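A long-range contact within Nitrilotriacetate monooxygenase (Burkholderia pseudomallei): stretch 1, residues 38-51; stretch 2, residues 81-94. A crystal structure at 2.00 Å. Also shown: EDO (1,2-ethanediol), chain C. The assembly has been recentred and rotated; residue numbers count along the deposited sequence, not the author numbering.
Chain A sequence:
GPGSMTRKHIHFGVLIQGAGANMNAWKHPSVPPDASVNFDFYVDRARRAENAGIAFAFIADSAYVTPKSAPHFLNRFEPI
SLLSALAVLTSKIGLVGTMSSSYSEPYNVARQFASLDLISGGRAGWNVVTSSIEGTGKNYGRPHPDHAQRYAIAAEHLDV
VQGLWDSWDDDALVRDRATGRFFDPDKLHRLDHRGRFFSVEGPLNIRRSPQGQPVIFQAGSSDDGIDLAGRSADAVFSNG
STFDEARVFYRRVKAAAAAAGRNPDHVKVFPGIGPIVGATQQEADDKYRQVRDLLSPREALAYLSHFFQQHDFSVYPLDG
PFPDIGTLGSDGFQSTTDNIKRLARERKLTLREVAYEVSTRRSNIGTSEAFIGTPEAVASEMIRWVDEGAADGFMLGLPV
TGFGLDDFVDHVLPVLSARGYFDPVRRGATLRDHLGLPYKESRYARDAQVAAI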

ATOM      1  N   ASN A  38       6.714   4.400  12.574  1.00 18.24           N
ATOM      2  CA  ASN A  38       8.132   4.714  12.411  1.00 18.25           C
ATOM      3  C   ASN A  38       8.672   3.752  11.349  1.00 18.00           C
ATOM      4  O   ASN A  38       8.930   2.565  11.656  1.00 16.98           O
ATOM      5  CB  ASN A  38       8.850   4.504  13.751  1.00 18.47           C
ATOM      6  CG  ASN A  38      10.341   4.827  13.684  1.00 18.66           C
ATOM      7  OD1 ASN A  38      11.045   4.385  12.775  1.00 19.15           O
ATOM      8  ND2 ASN A  38      10.813   5.621  14.642  1.00 21.57           N
ATOM      9  N   PHE A  39       8.856   4.250  10.113  1.00 17.53           N
ATOM     10  CA  PHE A  39       9.233   3.372   8.998  1.00 17.41           C
ATOM     11  C   PHE A  39      10.552   2.637   9.219  1.00 17.03           C
ATOM     12  O   PHE A  39      10.638   1.439   9.001  1.00 15.98           O
ATOM     13  CB  PHE A  39       9.286   4.105   7.653  1.00 17.40           C
ATOM     14  CG  PHE A  39       9.706   3.208   6.511  1.00 17.80           C
ATOM     15  CD1 PHE A  39       8.876   2.177   6.090  1.00 18.70           C
ATOM     16  CD2 PHE A  39      10.938   3.373   5.886  1.00 18.61           C
ATOM     17  CE1 PHE A  39       9.276   1.305   5.067  1.00 18.43           C
ATOM     18  CE2 PHE A  39      11.342   2.519   4.887  1.00 18.54           C
ATOM     19  CZ  PHE A  39      10.500   1.484   4.461  1.00 18.51           C
ATOM     20  N   ASP A  40      11.572   3.351   9.658  1.00 17.86           N
ATOM     21  CA  ASP A  40      12.861   2.721   9.891  1.00 19.04           C
ATOM     22  C   ASP A  40      12.801   1.581  10.922  1.00 19.03           C
ATOM     23  O   ASP A  40      13.550   0.618  10.821  1.00 18.81           O
ATOM     24  CB  ASP A  40      13.882   3.742  10.347  1.00 20.21           C
ATOM     25  CG  ASP A  40      14.315   4.699   9.235  1.00 23.54           C
ATOM     26  OD1 ASP A  40      14.020   4.487   8.032  1.00 25.50           O
ATOM     27  OD2 ASP A  40      14.938   5.687   9.615  1.00 28.95           O
ATOM     28  N   PHE A  41      11.935   1.704  11.915  1.00 19.26           N
ATOM     29  CA  PHE A  41      11.696   0.590  12.846  1.00 18.58           C
ATOM     30  C   PHE A  41      11.199  -0.662  12.146  1.00 17.89           C
ATOM     31  O   PHE A  41      11.733  -1.765  12.404  1.00 18.15           O
ATOM     32  CB  PHE A  41      10.718   1.007  13.929  1.00 19.35           C
ATOM     33  CG  PHE A  41      10.376  -0.094  14.899  1.00 18.17           C
ATOM     34  CD1 PHE A  41      11.273  -0.460  15.884  1.00 19.71           C
ATOM     35  CD2 PHE A  41       9.169  -0.760  14.808  1.00 18.25           C
ATOM     36  CE1 PHE A  41      10.954  -1.468  16.801  1.00 22.29           C
ATOM     37  CE2 PHE A  41       8.843  -1.753  15.730  1.00 18.50           C
ATOM     38  CZ  PHE A  41       9.736  -2.108  16.711  1.00 19.44           C
ATOM     39  N   TYR A  42      10.197  -0.532  11.264  1.00 17.55           N
ATOM     40  CA  TYR A  42       9.750  -1.682  10.478  1.00 16.91           C
ATOM     41  C   TYR A  42      10.880  -2.296   9.614  1.00 16.85           C
ATOM     42  O   TYR A  42      10.970  -3.514   9.520  1.00 16.64           O
ATOM     43  CB  TYR A  42       8.547  -1.360   9.583  1.00 17.44           C
ATOM     44  CG  TYR A  42       7.238  -1.155  10.318  1.00 17.10           C
ATOM     45  CD1 TYR A  42       6.933   0.083  10.872  1.00 18.83           C
ATOM     46  CD2 TYR A  42       6.304  -2.163  10.430  1.00 17.36           C
ATOM     47  CE1 TYR A  42       5.758   0.303  11.532  1.00 17.59           C
ATOM     48  CE2 TYR A  42       5.102  -1.948  11.105  1.00 16.66           C
ATOM     49  CZ  TYR A  42       4.831  -0.707  11.622  1.00 17.46           C
ATOM     50  OH  TYR A  42       3.654  -0.474  12.285  1.00 18.65           O
ATOM     51  N   VAL A  43      11.745  -1.460   9.033  1.00 16.34           N
ATOM     52  CA  VAL A  43      12.875  -1.948   8.250  1.00 15.97           C
ATOM     53  C   VAL A  43      13.847  -2.763   9.124  1.00 16.04           C
ATOM     54  O   VAL A  43      14.284  -3.843   8.752  1.00 15.33           O
ATOM     55  CB  VAL A  43      13.665  -0.814   7.555  1.00 16.51           C
ATOM     56  CG1 VAL A  43      14.892  -1.416   6.815  1.00 15.64           C
ATOM     57  CG2 VAL A  43      12.771  -0.015   6.571  1.00 15.68           C
ATOM     58  N   ASP A  44      14.175  -2.229  10.282  1.00 15.75           N
ATOM     59  CA  ASP A  44      15.053  -2.917  11.219  1.00 17.04           C
ATOM     60  C   ASP A  44      14.503  -4.288  11.639  1.00 17.17           C
ATOM     61  O   ASP A  44      15.217  -5.301  11.562  1.00 16.92           O
ATOM     62  CB  ASP A  44      15.290  -2.033  12.435  1.00 17.82           C
ATOM     63  CG  ASP A  44      16.072  -2.731  13.523  1.00 20.22           C
ATOM     64  OD1 ASP A  44      17.282  -2.516  13.593  1.00 25.22           O
ATOM     65  OD2 ASP A  44      15.484  -3.504  14.293  1.00 19.87           O
ATOM     66  N   ARG A  45      13.223  -4.327  12.007  1.00 17.00           N
ATOM     67  CA  ARG A  45      12.574  -5.571  12.390  1.00 17.16           C
ATOM     68  C   ARG A  45      12.428  -6.551  11.220  1.00 17.48           C
ATOM     69  O   ARG A  45      12.673  -7.741  11.386  1.00 17.66           O
ATOM     70  CB  ARG A  45      11.233  -5.299  13.037  1.00 16.68           C
ATOM     71  CG  ARG A  45      11.295  -4.434  14.299  1.00 15.39           C
ATOM     72  CD  ARG A  45      11.942  -5.122  15.458  1.00 15.71           C
ATOM     73  NE  ARG A  45      13.405  -5.068  15.419  1.00 16.44           N
ATOM     74  CZ  ARG A  45      14.213  -5.705  16.257  1.00 18.37           C
ATOM     75  NH1 ARG A  45      15.535  -5.577  16.125  1.00 19.19           N
ATOM     76  NH2 ARG A  45      13.718  -6.451  17.236  1.00 20.58           N
ATOM     77  N   ALA A  46      12.051  -6.069  10.037  1.00 17.90           N
ATOM     78  CA  ALA A  46      11.967  -6.950   8.868  1.00 18.01           C
ATOM     79  C   ALA A  46      13.330  -7.560   8.545  1.00 18.08           C
ATOM     80  O   ALA A  46      13.417  -8.756   8.258  1.00 17.84           O
ATOM     81  CB  ALA A  46      11.376  -6.211   7.632  1.00 17.68           C
ATOM     82  N   ARG A  47      14.389  -6.749   8.629  1.00 18.41           N
ATOM     83  CA  ARG A  47      15.757  -7.235   8.352  1.00 18.56           C
ATOM     84  C   ARG A  47      16.256  -8.215   9.400  1.00 18.66           C
ATOM     85  O   ARG A  47      16.877  -9.210   9.077  1.00 18.50           O
ATOM     86  CB  ARG A  47      16.734  -6.068   8.210  1.00 18.33           C
ATOM     87  CG  ARG A  47      16.541  -5.337   6.889  1.00 18.85           C
ATOM     88  CD  ARG A  47      17.427  -4.135   6.808  1.00 20.10           C
ATOM     89  NE  ARG A  47      17.470  -3.558   5.465  1.00 19.95           N
ATOM     90  CZ  ARG A  47      18.011  -2.379   5.195  1.00 25.09           C
ATOM     91  NH1 ARG A  47      18.520  -1.625   6.184  1.00 26.22           N
ATOM     92  NH2 ARG A  47      18.068  -1.950   3.943  1.00 25.68           N
ATOM     93  N   ARG A  48      15.933  -7.936  10.653  1.00 19.04           N
ATOM     94  CA  ARG A  48      16.251  -8.828  11.766  1.00 18.80           C
ATOM     95  C   ARG A  48      15.632 -10.200  11.530  1.00 18.18           C
ATOM     96  O   ARG A  48      16.302 -11.230  11.670  1.00 18.73           O
ATOM     97  CB  ARG A  48      15.715  -8.226  13.067  1.00 18.89           C
ATOM     98  CG  ARG A  48      16.289  -8.809  14.336  1.00 19.66           C
ATOM     99  CD  ARG A  48      17.706  -8.340  14.552  1.00 23.47           C
ATOM    100  NE  ARG A  48      18.130  -8.479  15.938  1.00 26.27           N
ATOM    101  CZ  ARG A  48      18.733  -9.545  16.459  1.00 26.14           C
ATOM    102  NH1 ARG A  48      19.021 -10.611  15.726  1.00 27.33           N
ATOM    103  NH2 ARG A  48      19.082  -9.520  17.725  1.00 27.06           N
ATOM    104  N   ALA A  49      14.352 -10.219  11.172  1.00 17.35           N
ATOM    105  CA  ALA A  49      13.667 -11.472  10.877  1.00 16.86           C
ATOM    106  C   ALA A  49      14.258 -12.175   9.642  1.00 16.04           C
ATOM    107  O   ALA A  49      14.518 -13.378   9.672  1.00 14.79           O
ATOM    108  CB  ALA A  49      12.151 -11.232  10.700  1.00 15.47           C
ATOM    109  N   GLU A  50      14.484 -11.410   8.581  1.00 16.11           N
ATOM    110  CA  GLU A  50      15.005 -11.950   7.336  1.00 16.85           C
ATOM    111  C   GLU A  50      16.381 -12.586   7.554  1.00 17.92           C
ATOM    112  O   GLU A  50      16.675 -13.666   7.036  1.00 16.39           O
ATOM    113  CB  GLU A  50      15.106 -10.850   6.268  1.00 17.29           C
ATOM    114  CG  GLU A  50      15.690 -11.321   4.944  1.00 18.71           C
ATOM    115  CD  GLU A  50      15.671 -10.232   3.880  1.00 22.35           C
ATOM    116  OE1 GLU A  50      16.427  -9.239   4.024  1.00 21.20           O
ATOM    117  OE2 GLU A  50      14.885 -10.357   2.910  1.00 19.04           O
ATOM    118  N   ASN A  51      17.234 -11.908   8.305  1.00 17.78           N
ATOM    119  CA  ASN A  51      18.579 -12.427   8.516  1.00 19.45           C
ATOM    120  C   ASN A  51      18.595 -13.742   9.333  1.00 19.56           C
ATOM    121  O   ASN A  51      19.557 -14.500   9.260  1.00 20.58           O
ATOM    122  CB  ASN A  51      19.429 -11.371   9.212  1.00 20.33           C
ATOM    123  CG  ASN A  51      19.793 -10.217   8.302  1.00 23.57           C
ATOM    124  OD1 ASN A  51      19.632 -10.289   7.076  1.00 24.86           O
ATOM    125  ND2 ASN A  51      20.345  -9.159   8.899  1.00 24.86           N
TER
HETATM  126  C1  EDO C 450       9.143   8.693  10.301  1.00 27.03           C
HETATM  127  O1  EDO C 450       9.741   7.752  11.215  1.00 27.12           O
HETATM  128  C2  EDO C 450       7.954   8.045   9.576  1.00 26.18           C
HETATM  129  O2  EDO C 450       8.334   6.840   8.872  1.00 24.30           O
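Stretch 2 81-94: SLLSALAVLTSKIG

Stretch 2 packs on the helix of stretch 1 as a greasy helix-on-helix contact, pinned at its C-terminal end by polar bonds, where one carboxylate gathers a run of backbone amides. The helix of stretch 2 crosses the one that starts at F39 at -57°, both running in broadly the same sense, with axes 10.3 Å apart at closest approach. The register advances mostly in steps of four: F39 faces L82, V43 faces L86, R47 faces T90, and E50 meets I93, their CA atoms 5.4 Å apart.

L86 is the knob, seated among F39, Y42, V43 and A46; its CD2 lies 3.8 Å from V43 CG2. L82 places CD2 over one face of the Y42 ring, 4.1 Å from the centroid, while F39 CZ lies 3.5 Å from A85 CB. L89 CD1 closes this patch, 3.6 Å from V43 CG2.

After the helix, stretch 2 runs irregularly through T90 to I93 before G94 enters a strand, and polar groups join the apolar packing. R47 NE donates to L89 O at 2.9 Å. E50, chi1 and chi2 both t, brings OE2 to S91 N (2.9 Å), K92 N (2.6 Å) and I93 N (2.9 Å): a helix-borne carboxylate can hold successive amides that lack backbone partners within their own stretch. Beside it, I93 CD1 rests 3.8 Å from A49 CB.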

ATOM      1  N   SER A  81       1.471   0.212   0.645  1.00 17.08           N
ATOM      2  CA  SER A  81       2.559   1.174   0.722  1.00 17.25           C
ATOM      3  C   SER A  81       3.709   0.658   1.603  1.00 16.51           C
ATOM      4  O   SER A  81       4.870   0.690   1.197  1.00 15.54           O
ATOM      5  CB  SER A  81       2.096   2.547   1.235  1.00 18.30           C
ATOM      6  OG  SER A  81       1.389   2.469   2.468  1.00 20.19           O
ATOM      7  N   LEU A  82       3.394   0.193   2.807  1.00 15.88           N
ATOM      8  CA  LEU A  82       4.450  -0.260   3.723  1.00 16.10           C
ATOM      9  C   LEU A  82       5.231  -1.439   3.132  1.00 15.82           C
ATOM     10  O   LEU A  82       6.467  -1.453   3.144  1.00 16.61           O
ATOM     11  CB  LEU A  82       3.864  -0.616   5.109  1.00 15.31           C
ATOM     12  CG  LEU A  82       4.847  -1.193   6.151  1.00 15.98           C
ATOM     13  CD1 LEU A  82       6.001  -0.262   6.484  1.00 16.22           C
ATOM     14  CD2 LEU A  82       4.089  -1.590   7.431  1.00 13.20           C
ATOM     15  N   LEU A  83       4.514  -2.421   2.598  1.00 16.07           N
ATOM     16  CA  LEU A  83       5.155  -3.630   2.103  1.00 16.30           C
ATOM     17  C   LEU A  83       6.001  -3.361   0.850  1.00 16.17           C
ATOM     18  O   LEU A  83       7.060  -3.976   0.659  1.00 15.39           O
ATOM     19  CB  LEU A  83       4.097  -4.702   1.836  1.00 16.58           C
ATOM     20  CG  LEU A  83       3.529  -5.332   3.119  1.00 18.43           C
ATOM     21  CD1 LEU A  83       2.353  -6.262   2.765  1.00 18.74           C
ATOM     22  CD2 LEU A  83       4.595  -6.102   3.918  1.00 17.53           C
ATOM     23  N   SER A  84       5.564  -2.400   0.040  1.00 15.63           N
ATOM     24  CA  SER A  84       6.254  -2.061  -1.194  1.00 15.53           C
ATOM     25  C   SER A  84       7.588  -1.364  -0.872  1.00 15.69           C
ATOM     26  O   SER A  84       8.614  -1.653  -1.474  1.00 15.27           O
ATOM     27  CB  SER A  84       5.363  -1.163  -2.063  1.00 15.59           C
ATOM     28  OG  SER A  84       4.197  -1.846  -2.516  1.00 14.99           O
ATOM     29  N   ALA A  85       7.559  -0.457   0.109  1.00 15.69           N
ATOM     30  CA  ALA A  85       8.773   0.184   0.622  1.00 15.63           C
ATOM     31  C   ALA A  85       9.732  -0.860   1.272  1.00 15.52           C
ATOM     32  O   ALA A  85      10.926  -0.832   1.029  1.00 15.47           O
ATOM     33  CB  ALA A  85       8.393   1.327   1.615  1.00 15.48           C
ATOM     34  N   LEU A  86       9.196  -1.783   2.072  1.00 15.62           N
ATOM     35  CA  LEU A  86      10.001  -2.823   2.712  1.00 15.78           C
ATOM     36  C   LEU A  86      10.650  -3.779   1.685  1.00 16.09           C
ATOM     37  O   LEU A  86      11.795  -4.219   1.881  1.00 16.92           O
ATOM     38  CB  LEU A  86       9.165  -3.652   3.719  1.00 15.01           C
ATOM     39  CG  LEU A  86       8.775  -2.935   5.021  1.00 14.39           C
ATOM     40  CD1 LEU A  86       7.931  -3.840   5.864  1.00 13.36           C
ATOM     41  CD2 LEU A  86      10.005  -2.475   5.791  1.00 12.45           C
ATOM     42  N   ALA A  87       9.931  -4.063   0.600  1.00 15.75           N
ATOM     43  CA  ALA A  87      10.385  -5.000  -0.446  1.00 16.83           C
ATOM     44  C   ALA A  87      11.770  -4.628  -0.954  1.00 18.08           C
ATOM     45  O   ALA A  87      12.645  -5.467  -1.150  1.00 18.69           O
ATOM     46  CB  ALA A  87       9.403  -4.977  -1.616  1.00 15.76           C
ATOM     47  N   VAL A  88      11.956  -3.326  -1.123  1.00 18.55           N
ATOM     48  CA  VAL A  88      13.101  -2.771  -1.792  1.00 20.14           C
ATOM     49  C   VAL A  88      14.322  -2.649  -0.828  1.00 19.26           C
ATOM     50  O   VAL A  88      15.478  -2.480  -1.251  1.00 19.23           O
ATOM     51  CB  VAL A  88      12.574  -1.432  -2.447  1.00 21.60           C
ATOM     52  CG1 VAL A  88      13.364  -0.247  -2.039  1.00 22.49           C
ATOM     53  CG2 VAL A  88      12.354  -1.636  -3.929  1.00 24.45           C
ATOM     54  N   LEU A  89      14.066  -2.779   0.467  1.00 17.84           N
ATOM     55  CA  LEU A  89      15.110  -2.748   1.469  1.00 18.05           C
ATOM     56  C   LEU A  89      15.374  -4.141   2.031  1.00 17.79           C
ATOM     57  O   LEU A  89      16.107  -4.282   2.989  1.00 17.55           O
ATOM     58  CB  LEU A  89      14.750  -1.766   2.603  1.00 18.04           C
ATOM     59  CG  LEU A  89      14.547  -0.313   2.155  1.00 19.78           C
ATOM     60  CD1 LEU A  89      14.031   0.578   3.291  1.00 19.02           C
ATOM     61  CD2 LEU A  89      15.896   0.298   1.535  1.00 18.52           C
ATOM     62  N   THR A  90      14.774  -5.161   1.427  1.00 17.45           N
ATOM     63  CA  THR A  90      14.993  -6.534   1.817  1.00 18.13           C
ATOM     64  C   THR A  90      15.255  -7.303   0.529  1.00 19.70           C
ATOM     65  O   THR A  90      15.298  -6.715  -0.547  1.00 20.17           O
ATOM     66  CB  THR A  90      13.775  -7.118   2.588  1.00 17.45           C
ATOM     67  OG1 THR A  90      12.566  -7.002   1.804  1.00 16.89           O
ATOM     68  CG2 THR A  90      13.584  -6.423   3.947  1.00 17.11           C
ATOM     69  N   SER A  91      15.420  -8.613   0.621  1.00 20.97           N
ATOM     70  CA  SER A  91      15.652  -9.417  -0.577  1.00 22.27           C
ATOM     71  C   SER A  91      14.937 -10.781  -0.620  1.00 22.15           C
ATOM     72  O   SER A  91      14.615 -11.257  -1.710  1.00 22.51           O
ATOM     73  CB  SER A  91      17.160  -9.596  -0.786  1.00 22.89           C
ATOM     74  OG  SER A  91      17.745 -10.178   0.351  1.00 24.31           O
ATOM     75  N   LYS A  92      14.699 -11.415   0.526  1.00 21.55           N
ATOM     76  CA  LYS A  92      14.158 -12.791   0.545  1.00 21.32           C
ATOM     77  C   LYS A  92      12.840 -12.894   1.274  1.00 19.82           C
ATOM     78  O   LYS A  92      11.995 -13.726   0.920  1.00 19.36           O
ATOM     79  CB  LYS A  92      15.082 -13.760   1.299  1.00 22.63           C
ATOM     80  CG  LYS A  92      16.423 -14.016   0.758  1.00 27.43           C
ATOM     81  CD  LYS A  92      17.108 -15.182   1.558  1.00 28.98           C
ATOM     82  CE  LYS A  92      16.530 -16.576   1.159  1.00 32.06           C
ATOM     83  NZ  LYS A  92      17.447 -17.761   1.411  1.00 32.49           N
ATOM     84  N   ILE A  93      12.691 -12.125   2.348  1.00 18.24           N
ATOM     85  CA  ILE A  93      11.557 -12.307   3.238  1.00 17.08           C
ATOM     86  C   ILE A  93      10.223 -12.028   2.524  1.00 16.49           C
ATOM     87  O   ILE A  93      10.094 -11.080   1.741  1.00 17.39           O
ATOM     88  CB  ILE A  93      11.710 -11.502   4.525  1.00 16.71           C
ATOM     89  CG1 ILE A  93      10.718 -11.972   5.599  1.00 16.64           C
ATOM     90  CG2 ILE A  93      11.521  -9.999   4.258  1.00 16.70           C
ATOM     91  CD1 ILE A  93      11.099 -11.513   7.028  1.00 17.64           C
ATOM     92  N   GLY A  94       9.235 -12.868   2.778  1.00 15.21           N
ATOM     93  CA  GLY A  94       7.901 -12.655   2.219  1.00 14.98           C
ATOM     94  C   GLY A  94       7.220 -11.430   2.798  1.00 14.92           C
ATOM     95  O   GLY A  94       7.581 -10.932   3.866  1.00 14.31           O
TER